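Local coordinates for pumilio homolog 23 (PDB 5WZJ), which binds RNA sequence-specifically through Pumilio repeats, recognising 18S rRNA, and probably regulates translation and mRNA stability, at residues A334-M340 against S370-H376. Residues are numbered along the deposited sequence.
Sequences ARDQEQM and SQRLQSH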
loop_
_atom_site.group_PDB
_atom_site.type_symbol
_atom_site.label_atom_id
_atom_site.label_comp_id
_atom_site.label_asym_id
_atom_site.label_seq_id
_atom_site.Cartn_x
_atom_site.Cartn_y
_atom_site.Cartn_z
ATOM N N ALA A 334 -13.618 -6.371 9.838
ATOM C CA ALA A 334 -14.727 -6.914 10.612
ATOM C C ALA A 334 -14.657 -8.439 10.645
ATOM O O ALA A 334 -14.144 -9.081 9.726
ATOM C CB ALA A 334 -16.064 -6.449 10.031
ATOM N N ARG A 335 -15.155 -9.018 11.739
ATOM C CA ARG A 335 -14.922 -10.425 12.035
ATOM C C ARG A 335 -16.121 -11.331 11.777
ATOM O O ARG A 335 -15.924 -12.484 11.396
ATOM C CB ARG A 335 -14.480 -10.600 13.497
ATOM C CG ARG A 335 -13.091 -10.041 13.842
ATOM C CD ARG A 335 -12.042 -10.507 12.838
ATOM N NE ARG A 335 -10.709 -10.631 13.432
ATOM C CZ ARG A 335 -9.850 -9.622 13.585
ATOM N NH1 ARG A 335 -10.174 -8.377 13.188
ATOM N NH2 ARG A 335 -8.663 -9.854 14.140
ATOM N N ASP A 336 -17.350 -10.854 11.960
ATOM C CA ASP A 336 -18.499 -11.754 11.932
ATOM C C ASP A 336 -19.707 -11.056 11.317
ATOM O O ASP A 336 -19.689 -9.856 11.013
ATOM C CB ASP A 336 -18.823 -12.289 13.339
ATOM C CG ASP A 336 -19.112 -11.187 14.352
ATOM O OD1 ASP A 336 -19.813 -10.207 14.024
ATOM O OD2 ASP A 336 -18.645 -11.313 15.501
ATOM N N GLN A 337 -20.779 -11.831 11.165
ATOM C CA GLN A 337 -21.955 -11.342 10.465
ATOM C C GLN A 337 -22.755 -10.361 11.306
ATOM O O GLN A 337 -23.469 -9.519 10.749
ATOM C CB GLN A 337 -22.812 -12.531 10.027
ATOM C CG GLN A 337 -21.980 -13.578 9.285
ATOM C CD GLN A 337 -22.800 -14.727 8.723
ATOM O OE1 GLN A 337 -23.814 -15.126 9.299
ATOM N NE2 GLN A 337 -22.359 -15.267 7.588
ATOM N N GLU A 338 -22.651 -10.434 12.638
ATOM C CA GLU A 338 -23.351 -9.450 13.455
ATOM C C GLU A 338 -22.772 -8.061 13.226
ATOM O O GLU A 338 -23.514 -7.079 13.097
ATOM C CB GLU A 338 -23.288 -9.824 14.936
ATOM C CG GLU A 338 -24.060 -8.848 15.823
ATOM C CD GLU A 338 -23.787 -9.017 17.321
ATOM O OE1 GLU A 338 -23.233 -10.060 17.736
ATOM O OE2 GLU A 338 -24.131 -8.093 18.088
ATOM N N GLN A 339 -21.445 -7.964 13.149
ATOM C CA GLN A 339 -20.814 -6.689 12.831
ATOM C C GLN A 339 -21.201 -6.220 11.434
ATOM O O GLN A 339 -21.482 -5.035 11.225
ATOM C CB GLN A 339 -19.291 -6.814 12.964
ATOM C CG GLN A 339 -18.833 -6.954 14.417
ATOM C CD GLN A 339 -17.392 -7.389 14.541
ATOM O OE1 GLN A 339 -16.772 -7.845 13.571
ATOM N NE2 GLN A 339 -16.843 -7.252 15.742
ATOM N N MET A 340 -21.231 -7.137 10.467
ATOM C CA MET A 340 -21.657 -6.757 9.125
ATOM C C MET A 340 -23.047 -6.129 9.144
ATOM O O MET A 340 -23.292 -5.127 8.464
ATOM C CB MET A 340 -21.636 -7.969 8.201
ATOM C CG MET A 340 -21.989 -7.618 6.776
ATOM S SD MET A 340 -20.651 -6.690 5.994
ATOM C CE MET A 340 -21.563 -5.868 4.681
ATOM N N SER A 370 -18.556 -7.626 2.597
ATOM C CA SER A 370 -19.731 -8.488 2.484
ATOM C C SER A 370 -19.375 -9.768 1.743
ATOM O O SER A 370 -19.783 -10.871 2.136
ATOM C CB SER A 370 -20.870 -7.758 1.766
ATOM O OG SER A 370 -20.805 -7.956 0.370
ATOM N N GLN A 371 -18.568 -9.635 0.694
ATOM C CA GLN A 371 -18.117 -10.781 -0.080
ATOM C C GLN A 371 -17.289 -11.733 0.772
ATOM O O GLN A 371 -17.460 -12.955 0.697
ATOM C CB GLN A 371 -17.317 -10.268 -1.267
ATOM C CG GLN A 371 -17.060 -11.231 -2.362
ATOM C CD GLN A 371 -16.369 -10.529 -3.501
ATOM O OE1 GLN A 371 -15.172 -10.713 -3.723
ATOM N NE2 GLN A 371 -17.110 -9.681 -4.209
ATOM N N ARG A 372 -16.397 -11.191 1.605
ATOM C CA ARG A 372 -15.534 -12.047 2.412
ATOM C C ARG A 372 -16.295 -12.678 3.567
ATOM O O ARG A 372 -16.095 -13.855 3.884
ATOM C CB ARG A 372 -14.337 -11.250 2.940
ATOM C CG ARG A 372 -13.588 -11.965 4.054
ATOM C CD ARG A 372 -12.288 -11.261 4.446
ATOM N NE ARG A 372 -12.484 -10.089 5.295
ATOM C CZ ARG A 372 -12.749 -10.137 6.597
ATOM N NH1 ARG A 372 -12.875 -11.307 7.203
ATOM N NH2 ARG A 372 -12.889 -9.010 7.301
ATOM N N LEU A 373 -17.160 -11.911 4.223
ATOM C CA LEU A 373 -17.925 -12.465 5.326
ATOM C C LEU A 373 -19.160 -13.231 4.862
ATOM O O LEU A 373 -19.826 -13.854 5.699
ATOM C CB LEU A 373 -18.339 -11.353 6.285
ATOM C CG LEU A 373 -17.228 -10.636 7.048
ATOM C CD1 LEU A 373 -17.802 -9.427 7.757
ATOM C CD2 LEU A 373 -16.606 -11.582 8.049
ATOM N N GLN A 374 -19.475 -13.194 3.568
ATOM C CA GLN A 374 -20.639 -13.874 2.995
ATOM C C GLN A 374 -21.927 -13.452 3.705
ATOM O O GLN A 374 -22.702 -14.269 4.196
ATOM C CB GLN A 374 -20.451 -15.390 3.036
ATOM C CG GLN A 374 -19.295 -15.886 2.177
ATOM C CD GLN A 374 -18.818 -17.271 2.587
ATOM O OE1 GLN A 374 -19.524 -18.001 3.283
ATOM N NE2 GLN A 374 -17.610 -17.634 2.165
ATOM N N SER A 375 -22.154 -12.141 3.740
ATOM C CA SER A 375 -23.309 -11.602 4.434
ATOM C C SER A 375 -23.691 -10.269 3.805
ATOM O O SER A 375 -22.818 -9.458 3.493
ATOM C CB SER A 375 -23.005 -11.438 5.937
ATOM O OG SER A 375 -24.086 -10.839 6.620
ATOM N N HIS A 376 -24.995 -10.048 3.619
ATOM C CA HIS A 376 -25.520 -8.799 3.059
ATOM C C HIS A 376 -24.989 -8.523 1.653
ATOM O O HIS A 376 -24.967 -7.364 1.217
ATOM C CB HIS A 376 -25.207 -7.592 3.960
ATOM C CG HIS A 376 -25.853 -7.656 5.310
ATOM N ND1 HIS A 376 -25.567 -8.647 6.225
ATOM C CD2 HIS A 376 -26.773 -6.852 5.897
ATOM C CE1 HIS A 376 -26.279 -8.448 7.322
ATOM N NE2 HIS A 376 -27.016 -7.363 7.151
#
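Two neighbouring helical layers of the Pumilio superhelix meet here through the turns between their helices: the loop 334-336 and first turn of helix 337-347 pack against the C-terminal end of helix 360-373 and the residues leading into helix 377-388. L373 and M340 carry most of the apolar contact. L373 CD1 lies 4.1 Å from both A334 CB and M340 CB, and L373 CD2 comes within 3.5 Å of R335 O. M340, also pointing across, runs deeper along the seam, with CE 3.5 Å from S370 CB and CG 3.8 Å from H376 ND1; L366, V369 and C380 also touch it. Polar links border the apolar contact. R372 NH2 donates to A334 O (2.7 Å) and to S332 O at the end of helix 323-332. On the exposed side, Q337 NE2 makes a weak bond to L373 O (3.5 Å). Each turn is braced internally: D336 and Q339 form a capping box, Q339 N to D336 OD1 (2.9 Å) with a weak return from D336 N to Q339 OE1 (3.5 Å); R335 N adds a stronger bond to Q339 OE1 (2.7 Å). In 370-376, Q374 leaves the helix with positive phi, and S375 OG hydrogen-bonds H376 ND1 (2.7 Å). Bound RNA is about 14 Å away at the nearest atom. The end of Pumilio 6 thus packs on the following helical pair, consistent with the stacking that builds the right-handed, half-donut PUF superhelix.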